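Local coordinates for protein Tubulin/ftsz, gtpase (PDB 3ZID) that binds GTP and probably hydrolyses it, as relatives in the tubulin/FtsZ superfamily do, and is thought to take part in control of archaeal cell shape, at residues Val138-Leu143 against Gly170-Asp175; Met231-Tyr236 against Gly258-Ala263; Glu282-Asp287 against Ile307-Gly312. All coordinates share one frame; numbering follows the deposited sequence.

Contact 1: residues Val138-Leu143 against Gly170-Asp175; sequences VPIAVL and GMILVD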
loop_
_atom_site.group_PDB
_atom_site.type_symbol
_atom_site.label_atom_id
_atom_site.label_comp_id
_atom_site.label_asym_id
_atom_site.label_seq_id
_atom_site.Cartn_x
_atom_site.Cartn_y
_atom_site.Cartn_z
ATOM N N VAL A 138 -1.365 6.863 -7.519
ATOM C CA VAL A 138 -0.783 5.605 -7.072
ATOM C C VAL A 138 -1.336 5.165 -5.724
ATOM O O VAL A 138 -1.074 5.790 -4.689
ATOM C CB VAL A 138 0.739 5.742 -6.941
ATOM C CG1 VAL A 138 1.349 4.466 -6.369
ATOM C CG2 VAL A 138 1.358 6.102 -8.297
ATOM N N PRO A 139 -2.128 4.087 -5.725
ATOM C CA PRO A 139 -2.503 3.575 -4.410
ATOM C C PRO A 139 -1.357 2.830 -3.715
ATOM O O PRO A 139 -0.547 2.122 -4.336
ATOM C CB PRO A 139 -3.680 2.627 -4.718
ATOM C CG PRO A 139 -3.542 2.282 -6.132
ATOM C CD PRO A 139 -2.926 3.485 -6.805
ATOM N N ILE A 140 -1.290 3.038 -2.405
ATOM C CA ILE A 140 -0.424 2.280 -1.521
ATOM C C ILE A 140 -1.354 1.374 -0.726
ATOM O O ILE A 140 -2.077 1.845 0.158
ATOM C CB ILE A 140 0.311 3.199 -0.544
ATOM C CG1 ILE A 140 0.925 4.384 -1.296
ATOM C CG2 ILE A 140 1.365 2.432 0.233
ATOM C CD1 ILE A 140 1.928 3.975 -2.334
ATOM N N ALA A 141 -1.352 0.084 -1.063
ATOM C CA ALA A 141 -2.323 -0.866 -0.501
ATOM C C ALA A 141 -1.712 -1.783 0.562
ATOM O O ALA A 141 -0.867 -2.630 0.243
ATOM C CB ALA A 141 -2.913 -1.690 -1.603
ATOM N N VAL A 142 -2.144 -1.627 1.815
ATOM C CA VAL A 142 -1.590 -2.429 2.904
ATOM C C VAL A 142 -2.398 -3.716 3.153
ATOM O O VAL A 142 -3.591 -3.653 3.448
ATOM C CB VAL A 142 -1.509 -1.617 4.198
ATOM C CG1 VAL A 142 -0.998 -2.481 5.323
ATOM C CG2 VAL A 142 -0.620 -0.356 3.990
ATOM N N LEU A 143 -1.742 -4.869 3.012
ATOM C CA LEU A 143 -2.397 -6.184 3.137
ATOM C C LEU A 143 -2.455 -6.655 4.572
ATOM O O LEU A 143 -1.573 -6.309 5.359
ATOM C CB LEU A 143 -1.636 -7.235 2.320
ATOM C CG LEU A 143 -1.320 -6.812 0.895
ATOM C CD1 LEU A 143 -0.498 -7.873 0.202
ATOM C CD2 LEU A 143 -2.608 -6.526 0.142
ATOM N N GLY A 170 -0.934 1.700 -11.351
ATOM C CA GLY A 170 -0.187 0.720 -10.598
ATOM C C GLY A 170 -0.656 0.746 -9.167
ATOM O O GLY A 170 -1.620 1.423 -8.814
ATOM N N MET A 171 0.023 -0.013 -8.339
ATOM C CA MET A 171 -0.349 -0.102 -6.957
ATOM C C MET A 171 0.868 -0.569 -6.201
ATOM O O MET A 171 1.556 -1.501 -6.629
ATOM C CB MET A 171 -1.524 -1.075 -6.819
ATOM C CG MET A 171 -1.680 -1.725 -5.489
ATOM S SD MET A 171 -3.354 -2.353 -5.263
ATOM C CE MET A 171 -3.714 -3.054 -6.858
ATOM N N ILE A 172 1.189 0.114 -5.112
ATOM C CA ILE A 172 2.279 -0.390 -4.289
ATOM C C ILE A 172 1.770 -1.269 -3.160
ATOM O O ILE A 172 1.043 -0.815 -2.283
ATOM C CB ILE A 172 3.113 0.721 -3.713
ATOM C CG1 ILE A 172 3.988 1.306 -4.834
ATOM C CG2 ILE A 172 4.026 0.172 -2.613
ATOM C CD1 ILE A 172 4.283 2.770 -4.690
ATOM N N LEU A 173 2.193 -2.523 -3.172
ATOM C CA LEU A 173 1.738 -3.491 -2.180
ATOM C C LEU A 173 2.596 -3.443 -0.928
ATOM O O LEU A 173 3.803 -3.498 -1.008
ATOM C CB LEU A 173 1.784 -4.902 -2.772
ATOM C CG LEU A 173 0.906 -5.169 -3.997
ATOM C CD1 LEU A 173 1.161 -6.581 -4.514
ATOM C CD2 LEU A 173 -0.582 -4.964 -3.657
ATOM N N VAL A 174 1.950 -3.367 0.228
ATOM C CA VAL A 174 2.629 -3.426 1.515
ATOM C C VAL A 174 2.056 -4.640 2.263
ATOM O O VAL A 174 0.866 -4.682 2.594
ATOM C CB VAL A 174 2.385 -2.138 2.339
ATOM C CG1 VAL A 174 3.194 -2.145 3.649
ATOM C CG2 VAL A 174 2.711 -0.893 1.499
ATOM N N ASP A 175 2.897 -5.633 2.515
ATOM C CA ASP A 175 2.430 -6.873 3.136
ATOM C C ASP A 175 2.696 -6.883 4.639
ATOM O O ASP A 175 3.808 -7.144 5.068
ATOM C CB ASP A 175 3.093 -8.077 2.479
ATOM C CG ASP A 175 2.532 -9.413 2.987
ATOM O OD1 ASP A 175 1.564 -9.411 3.786
ATOM O OD2 ASP A 175 3.033 -10.467 2.546
#
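Two neighbouring parallel strands, 136-143 and 172-175, pair here in the buried core of the GTPase domain, at the edge of its six-stranded parallel sheet. Four backbone hydrogen bonds join them. Ile-172 N reaches Pro-139 O, and Val-174 N reaches Ala-141 O from 32° above the carbonyl plane. Ala-141 N returns to Ile-172 O at 2.8 Å. Leu-143 N meets Val-174 O at 2.6 Å, almost head-on to the carbonyl. On one face Ile-140 and Ile-172 run alongside in the same direction, with CD1 to CD1 at 3.5 Å. Ile-140 CG1 is anti to the carbonyl carbon, and the bend at chi2 (-61°) then turns CD1 toward Ile-172. Ile-140 CG2 meets Val-174 CG2 at 3.8 Å. Val-142 lies alongside Val-174 on this face and also touches the bound GDP. The other face turns to helix 150-165. There the extended first part of Met-171, with CG anti to the backbone N, carries SD onto Ala-141 CB at 3.7 Å. Asp-175 closes the strand as an N-cap, its OD1 accepting from Gln-177 N. Strand 136-143, helix 150-165 and strand 172-175 form a beta-alpha-beta crossover of the Rossmann-like GTPase fold of tubulin and FtsZ.

Contact 2: residues Met231-Tyr236 against Gly258-Ala263; sequences MGTLGY and GLLYPA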
loop_
_atom_site.group_PDB
_atom_site.type_symbol
_atom_site.label_atom_id
_atom_site.label_comp_id
_atom_site.label_asym_id
_atom_site.label_seq_id
_atom_site.Cartn_x
_atom_site.Cartn_y
_atom_site.Cartn_z
ATOM N N MET A 231 0.563 -4.042 -10.423
ATOM C CA MET A 231 0.806 -4.036 -9.000
ATOM C C MET A 231 2.292 -4.200 -8.824
ATOM O O MET A 231 2.953 -4.857 -9.626
ATOM C CB MET A 231 0.123 -5.225 -8.336
ATOM C CG MET A 231 -1.375 -5.195 -8.323
ATOM S SD MET A 231 -1.938 -6.788 -7.717
ATOM C CE MET A 231 -3.651 -6.492 -7.361
ATOM N N GLY A 232 2.811 -3.650 -7.736
ATOM C CA GLY A 232 4.232 -3.733 -7.489
ATOM C C GLY A 232 4.525 -3.414 -6.058
ATOM O O GLY A 232 3.647 -3.467 -5.198
ATOM N N THR A 233 5.765 -3.035 -5.804
ATOM C CA THR A 233 6.174 -2.727 -4.456
ATOM C C THR A 233 7.416 -1.857 -4.499
ATOM O O THR A 233 7.899 -1.525 -5.586
ATOM C CB THR A 233 6.398 -4.007 -3.608
ATOM O OG1 THR A 233 6.410 -3.659 -2.213
ATOM C CG2 THR A 233 7.716 -4.697 -3.971
ATOM N N LEU A 234 7.892 -1.456 -3.324
ATOM C CA LEU A 234 9.119 -0.678 -3.210
ATOM C C LEU A 234 10.157 -1.490 -2.434
ATOM O O LEU A 234 9.860 -2.070 -1.387
ATOM C CB LEU A 234 8.860 0.632 -2.468
ATOM C CG LEU A 234 7.870 1.592 -3.107
ATOM C CD1 LEU A 234 7.699 2.843 -2.242
ATOM C CD2 LEU A 234 8.358 1.991 -4.494
ATOM N N GLY A 235 11.385 -1.493 -2.928
ATOM C CA GLY A 235 12.502 -2.069 -2.194
ATOM C C GLY A 235 13.471 -0.976 -1.732
ATOM O O GLY A 235 13.469 0.139 -2.237
ATOM N N TYR A 236 14.293 -1.294 -0.748
ATOM C CA TYR A 236 15.098 -0.263 -0.135
ATOM C C TYR A 236 16.278 -0.891 0.553
ATOM O O TYR A 236 16.167 -1.981 1.103
ATOM C CB TYR A 236 14.267 0.467 0.897
ATOM C CG TYR A 236 14.947 1.610 1.598
ATOM C CD1 TYR A 236 15.680 1.419 2.762
ATOM C CD2 TYR A 236 14.812 2.899 1.112
ATOM C CE1 TYR A 236 16.268 2.493 3.410
ATOM C CE2 TYR A 236 15.382 3.959 1.746
ATOM C CZ TYR A 236 16.117 3.757 2.882
ATOM O OH TYR A 236 16.672 4.859 3.485
ATOM N N GLY A 258 14.256 -6.893 1.499
ATOM C CA GLY A 258 14.378 -5.468 1.206
ATOM C C GLY A 258 13.063 -4.848 0.719
ATOM O O GLY A 258 12.914 -3.622 0.686
ATOM N N LEU A 259 12.125 -5.708 0.313
ATOM C CA LEU A 259 10.855 -5.305 -0.294
ATOM C C LEU A 259 9.716 -5.117 0.729
ATOM O O LEU A 259 9.762 -5.682 1.812
ATOM C CB LEU A 259 10.436 -6.342 -1.334
ATOM C CG LEU A 259 11.455 -6.581 -2.456
ATOM C CD1 LEU A 259 10.990 -7.736 -3.330
ATOM C CD2 LEU A 259 11.700 -5.336 -3.283
ATOM N N LEU A 260 8.693 -4.333 0.386
ATOM C CA LEU A 260 7.536 -4.157 1.269
ATOM C C LEU A 260 6.537 -5.323 1.099
ATOM O O LEU A 260 5.662 -5.568 1.948
ATOM C CB LEU A 260 6.849 -2.825 0.985
ATOM C CG LEU A 260 7.636 -1.561 1.330
ATOM C CD1 LEU A 260 6.855 -0.364 0.870
ATOM C CD2 LEU A 260 7.886 -1.474 2.833
ATOM N N TYR A 261 6.718 -6.056 0.009
ATOM C CA TYR A 261 5.919 -7.202 -0.342
ATOM C C TYR A 261 6.928 -8.222 -0.868
ATOM O O TYR A 261 7.739 -7.882 -1.709
ATOM C CB TYR A 261 4.895 -6.809 -1.422
ATOM C CG TYR A 261 4.138 -7.991 -2.020
ATOM C CD1 TYR A 261 4.636 -8.676 -3.121
ATOM C CD2 TYR A 261 2.930 -8.424 -1.472
ATOM C CE1 TYR A 261 3.948 -9.754 -3.665
ATOM C CE2 TYR A 261 2.239 -9.498 -2.011
ATOM C CZ TYR A 261 2.750 -10.155 -3.102
ATOM O OH TYR A 261 2.067 -11.222 -3.625
ATOM N N PRO A 262 6.861 -9.479 -0.392
ATOM C CA PRO A 262 7.891 -10.488 -0.692
ATOM C C PRO A 262 7.858 -11.057 -2.112
ATOM O O PRO A 262 7.710 -12.271 -2.273
ATOM C CB PRO A 262 7.581 -11.613 0.303
ATOM C CG PRO A 262 6.122 -11.502 0.553
ATOM C CD PRO A 262 5.812 -10.011 0.498
ATOM N N ALA A 263 8.016 -10.209 -3.123
ATOM C CA ALA A 263 8.171 -10.692 -4.496
ATOM C C ALA A 263 9.528 -11.387 -4.657
ATOM O O ALA A 263 10.514 -11.024 -4.015
ATOM C CB ALA A 263 8.028 -9.564 -5.488
#
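Edge strand 232-238 belongs to the four-stranded mixed sheet of the C-terminal domain of the tubulin/FtsZ fold. It meets the loop 258-263 through one isolated backbone bridge, Gly-235 with Leu-259. The two chains run in nearly opposite directions. Leu-260 N donates to Leu-234 O at 3.1 Å, in the carbonyl plane but bent at the hydrogen (136°). Tyr-236 N makes a weak bond to Gly-258 O. Between them the CA of Gly-235 comes 3.3 Å from Gly-258 O. The CD2 branch of Leu-259 lies 3.5 Å from Gly-235 CA, where a CB would clash, so glycine suits this position. One residue further on, Leu-260 brings CD1 to 4.0 Å from Leu-234 CB.

Thr-233 points at the loop. Its OG1 is anti to the backbone N (chi1 -163°), which leaves CG2 in the crowded position between N and the carbonyl carbon. CG2 faces Leu-259 CD2, the two side chains crossing at about a right angle. OG1 lies close to Leu-260 CB and to Tyr-261 CB, and is hydrogen-bonded to Leu-173 O of strand 172-175. An alanine here would lose OG1 and CG2, and with them the bond to Leu-173 O, and would probably loosen the fit against Leu-259 and Leu-260.

Further out, Arg-200 of helix 186-210 positions the bridge: its NH1 binds both Gly-258 O and Leu-234 O, so each of these carbonyls has a second donor. Strand 315-322 backs the contact, with Leu-320 against Leu-259 and Leu-322 against Tyr-261. Beyond the bridge, Pro-262 is the centre of an inverse gamma turn. Ala-263 N closes that turn on Tyr-261 O at 2.7 Å, while Pro-262 CD sits 3.6 Å above one face of the Tyr-261 ring, offset toward its rim.

Contact 3: residues Glu282-Asp287 against Ile307-Gly312; sequences EYLNVD and IVIKKG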
loop_
_atom_site.group_PDB
_atom_site.type_symbol
_atom_site.label_atom_id
_atom_site.label_comp_id
_atom_site.label_asym_id
_atom_site.label_seq_id
_atom_site.Cartn_x
_atom_site.Cartn_y
_atom_site.Cartn_z
ATOM N N GLU A 282 31.329 10.662 -4.361
ATOM C CA GLU A 282 32.511 9.798 -4.404
ATOM C C GLU A 282 32.132 8.309 -4.410
ATOM O O GLU A 282 32.900 7.472 -4.838
ATOM C CB GLU A 282 33.503 10.125 -3.283
ATOM C CG GLU A 282 32.967 9.944 -1.871
ATOM C CD GLU A 282 32.298 11.203 -1.330
ATOM O OE1 GLU A 282 31.917 12.093 -2.144
ATOM O OE2 GLU A 282 32.157 11.286 -0.083
ATOM N N TYR A 283 30.935 7.985 -3.953
ATOM C CA TYR A 283 30.487 6.602 -3.984
ATOM C C TYR A 283 29.898 6.171 -5.315
ATOM O O TYR A 283 29.628 4.987 -5.501
ATOM C CB TYR A 283 29.439 6.380 -2.916
ATOM C CG TYR A 283 29.958 6.536 -1.517
ATOM C CD1 TYR A 283 31.069 5.817 -1.085
ATOM C CD2 TYR A 283 29.310 7.365 -0.610
ATOM C CE1 TYR A 283 31.535 5.927 0.209
ATOM C CE2 TYR A 283 29.769 7.483 0.685
ATOM C CZ TYR A 283 30.886 6.761 1.089
ATOM O OH TYR A 283 31.341 6.874 2.380
ATOM N N LEU A 284 29.665 7.120 -6.219
ATOM C CA LEU A 284 28.876 6.852 -7.433
ATOM C C LEU A 284 29.716 6.680 -8.683
ATOM O O LEU A 284 30.196 7.643 -9.281
ATOM C CB LEU A 284 27.824 7.942 -7.656
ATOM C CG LEU A 284 26.856 8.214 -6.502
ATOM C CD1 LEU A 284 25.980 9.421 -6.794
ATOM C CD2 LEU A 284 26.000 7.006 -6.139
ATOM N N ASN A 285 29.907 5.431 -9.070
ATOM C CA ASN A 285 30.634 5.084 -10.272
ATOM C C ASN A 285 29.605 4.706 -11.327
ATOM O O ASN A 285 29.012 3.626 -11.259
ATOM C CB ASN A 285 31.561 3.906 -9.954
ATOM C CG ASN A 285 32.440 3.497 -11.124
ATOM O OD1 ASN A 285 32.060 3.606 -12.295
ATOM N ND2 ASN A 285 33.625 2.996 -10.803
ATOM N N VAL A 286 29.360 5.615 -12.265
ATOM C CA VAL A 286 28.331 5.408 -13.276
ATOM C C VAL A 286 28.516 4.135 -14.088
ATOM O O VAL A 286 27.559 3.427 -14.384
ATOM C CB VAL A 286 28.210 6.627 -14.217
ATOM C CG1 VAL A 286 27.026 6.451 -15.157
ATOM C CG2 VAL A 286 28.054 7.872 -13.405
ATOM N N ASP A 287 29.755 3.850 -14.442
ATOM C CA ASP A 287 30.088 2.656 -15.194
ATOM C C ASP A 287 29.749 1.400 -14.423
ATOM O O ASP A 287 29.139 0.474 -14.962
ATOM C CB ASP A 287 31.581 2.653 -15.522
ATOM C CG ASP A 287 31.979 1.487 -16.398
ATOM O OD1 ASP A 287 31.128 0.993 -17.167
ATOM O OD2 ASP A 287 33.141 1.046 -16.303
ATOM N N ILE A 307 20.357 8.292 -10.826
ATOM C CA ILE A 307 21.358 8.568 -9.816
ATOM C C ILE A 307 21.060 9.933 -9.202
ATOM O O ILE A 307 20.772 10.889 -9.918
ATOM C CB ILE A 307 22.765 8.486 -10.406
ATOM C CG1 ILE A 307 22.862 7.250 -11.297
ATOM C CG2 ILE A 307 23.780 8.342 -9.331
ATOM C CD1 ILE A 307 24.043 7.258 -12.237
ATOM N N VAL A 308 21.043 10.002 -7.869
ATOM C CA VAL A 308 20.813 11.266 -7.190
ATOM C C VAL A 308 21.976 11.542 -6.257
ATOM O O VAL A 308 22.220 10.792 -5.327
ATOM C CB VAL A 308 19.504 11.269 -6.360
ATOM C CG1 VAL A 308 19.253 12.664 -5.775
ATOM C CG2 VAL A 308 18.323 10.837 -7.229
ATOM N N ILE A 309 22.683 12.635 -6.505
ATOM C CA ILE A 309 23.768 13.018 -5.642
ATOM C C ILE A 309 23.236 13.724 -4.417
ATOM O O ILE A 309 22.509 14.706 -4.511
ATOM C CB ILE A 309 24.778 13.886 -6.385
ATOM C CG1 ILE A 309 25.230 13.133 -7.640
ATOM C CG2 ILE A 309 25.956 14.269 -5.438
ATOM C CD1 ILE A 309 26.134 13.897 -8.518
ATOM N N LYS A 310 23.597 13.205 -3.259
ATOM C CA LYS A 310 23.188 13.802 -2.013
ATOM C C LYS A 310 24.110 13.218 -0.964
ATOM O O LYS A 310 24.285 11.996 -0.896
ATOM C CB LYS A 310 21.724 13.459 -1.701
ATOM C CG LYS A 310 21.190 14.125 -0.447
ATOM C CD LYS A 310 19.846 13.503 -0.036
ATOM C CE LYS A 310 19.309 14.065 1.278
ATOM N NZ LYS A 310 18.090 13.323 1.724
ATOM N N LYS A 311 24.695 14.086 -0.149
ATOM C CA LYS A 311 25.664 13.669 0.860
ATOM C C LYS A 311 25.178 12.536 1.762
ATOM O O LYS A 311 24.152 12.645 2.431
ATOM C CB LYS A 311 26.113 14.867 1.711
ATOM C CG LYS A 311 27.193 14.524 2.740
ATOM C CD LYS A 311 27.786 15.778 3.373
ATOM C CE LYS A 311 28.926 15.455 4.347
ATOM N NZ LYS A 311 30.082 14.796 3.666
ATOM N N GLY A 312 25.932 11.442 1.769
ATOM C CA GLY A 312 25.632 10.332 2.648
ATOM C C GLY A 312 26.118 9.013 2.107
ATOM O O GLY A 312 26.483 8.896 0.939
#
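At the surface, the connection into helix 286-296 packs against the end of strand 302-309 through a small apolar cluster. Leu-284 is its tight part. Its CG stands beside the backbone N (chi1 -55°), and the CD1 branch points at the strand. Leu-284 CD1 lies 3.5 Å from Ile-307 CG2, and the two side chains pass head to tail. Leu-284 CD1 also reaches Ile-309 CG1 at 3.9 Å, at a slant. Leu-284 also touches Ile-277 of strand 270-279, which ties it to the sheet.

The margins are looser. Val-286 is solvent-exposed, and its CG2 comes only to 4.2 Å from Ile-307 CD1. Beyond the strand end, Gly-312 O faces the edge of the Tyr-283 ring near its plane, 3.6 Å from CD2. The backbone angles of Gly-312 call for glycine, and its N is held by Ser-280 OG. Asn-285 points away from the strand and caps the helix, its OD1 accepting from Glu-288 N. Strand 270-279, helix 286-296 and strand 302-309 together form a beta-alpha-beta unit, here in the C-terminal domain of the tubulin/FtsZ fold.

Overall arrangement
The three contacts follow one another along the chain, and none overlaps another in sequence. They also run outward from the middle of the molecule. Contact 1 lies in the parallel GTPase sheet beside GDP. Contact 2 is about 9 Å away between centres and touches it: Gly-232 probably exchanges backbone hydrogen bonds with Met-171 and Leu-173, so the edge strands 172-175 and 232-238 of the two sheets meet. Between centres, contact 3 is about 23 Å from contact 2 and about 29 Å from contact 1. It shares the mixed sheet with contact 2, but at the opposite edge strand, 302-309. The series thus leads from the nucleotide-binding domain across the domain junction to the far C-terminal surface.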